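Local coordinates for protein probable 3-hydroxybutyryl-CoA dehydrogenase (Escherichia coli, PDB 3MOG) that catalyses the NAD-dependent oxidation of 3-hydroxyadipyl-CoA to 3-oxoadipyl-CoA in the breakdown of phenylacetate, at residues D345-K350 against L389-V394; E328-L333 against I382-G387. All coordinates share one frame; numbering follows the deposited sequence.

Contact 1: D345-K350 against L389-V394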
loop_
_atom_site.group_PDB
_atom_site.type_symbol
_atom_site.label_atom_id
_atom_site.label_comp_id
_atom_site.label_asym_id
_atom_site.label_seq_id
_atom_site.Cartn_x
_atom_site.Cartn_y
_atom_site.Cartn_z
ATOM N N ASP C 345 -3.620 -14.603 -28.710
ATOM C CA ASP C 345 -3.773 -15.075 -27.357
ATOM C C ASP C 345 -4.560 -16.364 -27.458
ATOM O O ASP C 345 -5.783 -16.338 -27.632
ATOM C CB ASP C 345 -4.597 -14.036 -26.601
ATOM C CG ASP C 345 -4.739 -14.330 -25.132
ATOM O OD1 ASP C 345 -5.781 -13.939 -24.558
ATOM O OD2 ASP C 345 -3.811 -14.918 -24.545
ATOM N N LYS C 346 -3.871 -17.498 -27.365
ATOM C CA LYS C 346 -4.545 -18.788 -27.567
ATOM C C LYS C 346 -4.015 -19.881 -26.666
ATOM O O LYS C 346 -2.833 -19.869 -26.309
ATOM C CB LYS C 346 -4.453 -19.249 -29.033
ATOM C CG LYS C 346 -3.035 -19.516 -29.548
ATOM C CD LYS C 346 -3.014 -20.487 -30.728
ATOM C CE LYS C 346 -1.628 -20.521 -31.389
ATOM N NZ LYS C 346 -1.499 -21.562 -32.456
ATOM N N MET C 347 -4.901 -20.804 -26.283
ATOM C CA MET C 347 -4.475 -22.101 -25.739
ATOM C C MET C 347 -5.039 -23.243 -26.588
ATOM O O MET C 347 -4.812 -23.252 -27.790
ATOM C CB MET C 347 -4.762 -22.236 -24.239
ATOM C CG MET C 347 -3.802 -21.370 -23.388
ATOM S SD MET C 347 -4.028 -21.498 -21.605
ATOM C CE MET C 347 -2.773 -20.368 -21.057
ATOM N N ALA C 348 -5.765 -24.190 -25.994
ATOM C CA ALA C 348 -6.218 -25.374 -26.748
ATOM C C ALA C 348 -7.598 -25.202 -27.372
ATOM O O ALA C 348 -7.870 -25.739 -28.449
ATOM C CB ALA C 348 -6.184 -26.623 -25.879
ATOM N N GLY C 349 -8.455 -24.439 -26.695
ATOM C CA GLY C 349 -9.827 -24.204 -27.142
ATOM C C GLY C 349 -9.944 -23.485 -28.475
ATOM O O GLY C 349 -8.973 -22.928 -28.985
ATOM N N LYS C 350 -11.143 -23.507 -29.044
ATOM C CA LYS C 350 -11.363 -22.949 -30.374
ATOM C C LYS C 350 -11.413 -21.427 -30.377
ATOM O O LYS C 350 -11.059 -20.796 -31.363
ATOM C CB LYS C 350 -12.619 -23.545 -31.009
ATOM C CG LYS C 350 -12.361 -24.891 -31.663
ATOM C CD LYS C 350 -13.381 -25.930 -31.232
ATOM C CE LYS C 350 -12.848 -27.336 -31.475
ATOM N NZ LYS C 350 -13.630 -28.372 -30.738
ATOM N N LEU C 389 -5.529 -11.705 -22.667
ATOM C CA LEU C 389 -6.550 -12.133 -21.701
ATOM C C LEU C 389 -6.248 -13.458 -21.034
ATOM O O LEU C 389 -6.089 -13.529 -19.812
ATOM C CB LEU C 389 -7.940 -12.190 -22.360
ATOM C CG LEU C 389 -8.537 -10.877 -22.877
ATOM C CD1 LEU C 389 -9.914 -11.110 -23.480
ATOM C CD2 LEU C 389 -8.604 -9.798 -21.762
ATOM N N ILE C 390 -6.188 -14.497 -21.852
ATOM C CA ILE C 390 -6.004 -15.854 -21.405
ATOM C C ILE C 390 -4.635 -15.979 -20.760
ATOM O O ILE C 390 -4.546 -16.367 -19.599
ATOM C CB ILE C 390 -6.135 -16.834 -22.603
ATOM C CG1 ILE C 390 -7.589 -16.910 -23.080
ATOM C CG2 ILE C 390 -5.586 -18.210 -22.255
ATOM C CD1 ILE C 390 -7.750 -17.542 -24.491
ATOM N N TRP C 391 -3.585 -15.609 -21.500
ATOM C CA TRP C 391 -2.216 -15.776 -21.023
ATOM C C TRP C 391 -1.926 -14.899 -19.827
ATOM O O TRP C 391 -1.273 -15.346 -18.894
ATOM C CB TRP C 391 -1.175 -15.610 -22.147
ATOM C CG TRP C 391 -1.038 -16.896 -22.919
ATOM C CD1 TRP C 391 -1.820 -17.316 -23.962
ATOM C CD2 TRP C 391 -0.111 -17.958 -22.660
ATOM N NE1 TRP C 391 -1.421 -18.566 -24.382
ATOM C CE2 TRP C 391 -0.376 -18.983 -23.601
ATOM C CE3 TRP C 391 0.926 -18.141 -21.732
ATOM C CZ2 TRP C 391 0.354 -20.174 -23.636
ATOM C CZ3 TRP C 391 1.659 -19.323 -21.770
ATOM C CH2 TRP C 391 1.366 -20.327 -22.718
ATOM N N ARG C 392 -2.457 -13.677 -19.844
ATOM C CA ARG C 392 -2.272 -12.724 -18.744
ATOM C C ARG C 392 -2.894 -13.246 -17.445
ATOM O O ARG C 392 -2.271 -13.157 -16.374
ATOM C CB ARG C 392 -2.860 -11.360 -19.134
ATOM C CG ARG C 392 -2.786 -10.302 -18.056
ATOM C CD ARG C 392 -2.780 -8.943 -18.658
ATOM N NE ARG C 392 -2.878 -7.906 -17.630
ATOM C CZ ARG C 392 -2.754 -6.608 -17.869
ATOM N NH1 ARG C 392 -2.504 -6.204 -19.110
ATOM N NH2 ARG C 392 -2.871 -5.715 -16.872
ATOM N N THR C 393 -4.097 -13.828 -17.562
ATOM C CA THR C 393 -4.863 -14.337 -16.414
ATOM C C THR C 393 -4.259 -15.628 -15.856
ATOM O O THR C 393 -4.170 -15.808 -14.631
ATOM C CB THR C 393 -6.351 -14.590 -16.787
ATOM O OG1 THR C 393 -6.958 -13.361 -17.223
ATOM C CG2 THR C 393 -7.137 -15.137 -15.608
ATOM N N VAL C 394 -3.847 -16.525 -16.751
ATOM C CA VAL C 394 -3.334 -17.826 -16.317
ATOM C C VAL C 394 -1.950 -17.666 -15.676
ATOM O O VAL C 394 -1.716 -18.220 -14.616
ATOM C CB VAL C 394 -3.371 -18.882 -17.440
ATOM C CG1 VAL C 394 -2.751 -20.176 -16.966
ATOM C CG2 VAL C 394 -4.827 -19.140 -17.906
#
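Three successive backbone N-H groups, of the N-cap residue L389 and the first two residues of helix 390-406, converge on the carboxylate of D345. D345 OD1 takes two of them: I390 N, at 2.8 Å, lies on its syn lone pair, and L389 N, at 2.9 Å, comes down from above the carboxylate plane. D345 OD2 turns its own syn lone pair to W391 N, 3.1 Å away. With CG anti to the backbone N (chi1 -175°), the buried carboxylate sits at the helix start, where the helix dipole probably helps stabilise its charge. An alanine here would remove both oxygens and would probably leave these three N-H groups without these acceptors, loosening the hold of the strand end on the helix.

A fourth hydrogen bond fixes the rotation of the indole: W391 NE1 donates to K346 O at 2.7 Å, nearly straight at 168°, with the oxygen in the ring plane.

The apolar part belongs to M347. Its extended chain carries M347 CE over the indole face, 3.9 Å from the centroid of the W391 five-membered ring, a CH-pi contact with SD more oblique. M347 SD also touches I390 CG2 at 3.7 Å, and CE reaches the V394 side chain.

Together these set a carboxylate at the end of strand 341-345 against a helix N-terminus, with a Met-aromatic contact beside it, joining the reduced Rossmann-fold domain to the helical C-terminal domain.

Contact 2: E328-L333 against I382-G387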
loop_
_atom_site.group_PDB
_atom_site.type_symbol
_atom_site.label_atom_id
_atom_site.label_comp_id
_atom_site.label_asym_id
_atom_site.label_seq_id
_atom_site.Cartn_x
_atom_site.Cartn_y
_atom_site.Cartn_z
ATOM N N GLU C 328 4.197 -8.049 -24.874
ATOM C CA GLU C 328 4.465 -6.853 -25.665
ATOM C C GLU C 328 3.327 -6.612 -26.638
ATOM O O GLU C 328 2.702 -7.558 -27.108
ATOM C CB GLU C 328 5.779 -6.995 -26.417
ATOM C CG GLU C 328 6.994 -7.156 -25.519
ATOM C CD GLU C 328 8.284 -7.225 -26.316
ATOM O OE1 GLU C 328 8.970 -6.183 -26.443
ATOM O OE2 GLU C 328 8.595 -8.320 -26.834
ATOM N N THR C 329 3.032 -5.346 -26.920
ATOM C CA THR C 329 1.935 -5.017 -27.828
ATOM C C THR C 329 2.328 -5.275 -29.280
ATOM O O THR C 329 3.499 -5.219 -29.641
ATOM C CB THR C 329 1.490 -3.540 -27.713
ATOM O OG1 THR C 329 2.569 -2.693 -28.109
ATOM C CG2 THR C 329 1.058 -3.196 -26.277
ATOM N N ALA C 330 1.321 -5.551 -30.098
ATOM C CA ALA C 330 1.464 -5.614 -31.547
ATOM C C ALA C 330 2.141 -4.359 -32.095
ATOM O O ALA C 330 3.060 -4.463 -32.915
ATOM C CB ALA C 330 0.099 -5.830 -32.192
ATOM N N GLN C 331 1.722 -3.189 -31.603
ATOM C CA GLN C 331 2.304 -1.910 -32.017
ATOM C C GLN C 331 3.796 -1.791 -31.710
ATOM O O GLN C 331 4.569 -1.340 -32.560
ATOM C CB GLN C 331 1.519 -0.721 -31.427
ATOM C CG GLN C 331 1.877 0.657 -32.037
ATOM C CD GLN C 331 1.188 0.972 -33.397
ATOM O OE1 GLN C 331 0.811 0.080 -34.163
ATOM N NE2 GLN C 331 1.037 2.264 -33.687
ATOM N N ALA C 332 4.212 -2.200 -30.515
ATOM C CA ALA C 332 5.634 -2.130 -30.171
ATOM C C ALA C 332 6.463 -3.044 -31.066
ATOM O O ALA C 332 7.548 -2.665 -31.495
ATOM C CB ALA C 332 5.876 -2.460 -28.699
ATOM N N LEU C 333 5.947 -4.244 -31.336
ATOM C CA LEU C 333 6.635 -5.195 -32.213
ATOM C C LEU C 333 6.684 -4.673 -33.647
ATOM O O LEU C 333 7.729 -4.737 -34.293
ATOM C CB LEU C 333 5.978 -6.589 -32.149
ATOM C CG LEU C 333 6.090 -7.297 -30.786
ATOM C CD1 LEU C 333 5.240 -8.552 -30.741
ATOM C CD2 LEU C 333 7.534 -7.608 -30.426
ATOM N N ILE C 382 -9.813 -7.834 -30.200
ATOM C CA ILE C 382 -9.866 -6.959 -29.018
ATOM C C ILE C 382 -8.821 -5.845 -29.104
ATOM O O ILE C 382 -8.099 -5.763 -30.092
ATOM C CB ILE C 382 -9.701 -7.772 -27.707
ATOM C CG1 ILE C 382 -8.315 -8.411 -27.619
ATOM C CG2 ILE C 382 -10.781 -8.865 -27.600
ATOM C CD1 ILE C 382 -8.062 -9.182 -26.294
ATOM N N ALA C 383 -8.726 -4.996 -28.079
ATOM C CA ALA C 383 -7.692 -3.960 -28.074
ATOM C C ALA C 383 -6.277 -4.557 -27.917
ATOM O O ALA C 383 -6.120 -5.697 -27.481
ATOM C CB ALA C 383 -7.972 -2.915 -27.007
ATOM N N ASP C 384 -5.269 -3.787 -28.320
ATOM C CA ASP C 384 -3.864 -4.172 -28.264
ATOM C C ASP C 384 -3.352 -4.043 -26.815
ATOM O O ASP C 384 -2.654 -3.098 -26.450
ATOM C CB ASP C 384 -3.060 -3.307 -29.253
ATOM C CG ASP C 384 -1.680 -3.875 -29.560
ATOM O OD1 ASP C 384 -1.366 -5.016 -29.165
ATOM O OD2 ASP C 384 -0.894 -3.163 -30.211
ATOM N N TYR C 385 -3.719 -5.039 -26.019
ATOM C CA TYR C 385 -3.566 -5.047 -24.581
ATOM C C TYR C 385 -2.455 -6.037 -24.199
ATOM O O TYR C 385 -2.535 -7.214 -24.553
ATOM C CB TYR C 385 -4.901 -5.501 -24.003
ATOM C CG TYR C 385 -5.075 -5.447 -22.508
ATOM C CD1 TYR C 385 -4.967 -4.232 -21.799
ATOM C CD2 TYR C 385 -5.439 -6.598 -21.802
ATOM C CE1 TYR C 385 -5.179 -4.187 -20.432
ATOM C CE2 TYR C 385 -5.653 -6.559 -20.427
ATOM C CZ TYR C 385 -5.525 -5.350 -19.751
ATOM O OH TYR C 385 -5.734 -5.309 -18.394
ATOM N N PRO C 386 -1.418 -5.553 -23.491
ATOM C CA PRO C 386 -0.277 -6.356 -23.058
ATOM C C PRO C 386 -0.693 -7.668 -22.402
ATOM O O PRO C 386 -1.517 -7.672 -21.490
ATOM C CB PRO C 386 0.419 -5.441 -22.046
ATOM C CG PRO C 386 0.154 -4.083 -22.537
ATOM C CD PRO C 386 -1.261 -4.137 -23.098
ATOM N N GLY C 387 -0.174 -8.787 -22.907
ATOM C CA GLY C 387 -0.483 -10.085 -22.328
ATOM C C GLY C 387 -1.877 -10.592 -22.658
ATOM O O GLY C 387 -2.210 -11.739 -22.356
HETATM O O HOH W 1 0.630 -8.604 -25.847
#
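D384 OD1 accepts one bond, from A330 N in the first turn of helix 330-337 at 2.9 Å, and D384 OD2 a second, from Q331 N at 3.0 Å, the straighter of the two (158° against 148°). Both oxygens use their syn lone pairs, so the carboxylate meets the helix start fork-fashion, its CG anti to the backbone N (chi1 -164°). The positive end of the helix dipole is likely to favour the charged form.

The next N-H along, A332 N, makes a capping bond at 3.0 Å to OG1 of the N-cap residue T329. The backbone turns T329 CB toward the carboxylate; with OG1 on A332 N, T329 CG2 lies beside the ring of P386, 3.9 Å from P386 CG. A water bridges the two backbones, donating to E328 O and accepting from G387 N at 3.1 Å.

D384 itself is the centre of an inverse gamma turn in the loop that leads from strand 378-381 to helix 390-406. Its side chain also packs on A355 of strand 351-356, P386 leans on helix 438-452, and Q331 and A332 touch L469 and L468 of a neighbouring subunit.

From the N terminus the chain meets the segments in the order 328-333, 345-350, 382-387, 389-394, so contacts 1 and 2 cross: each loop opens before the other has closed. Contact 2 closes first, joining the start of helix 330-337 to the loop after strand 378-381; contact 1 follows a few residues on, where that loop enters helix 390-406 and meets the turn between strands 341-345 and 351-356. Their centres lie about 15 Å apart. R392 NH1 probably hydrogen-bonds to P386 O, and L389 packs on I382. The shared 382-394 connection thus ties the reduced Rossmann-fold domain to the helices that follow it.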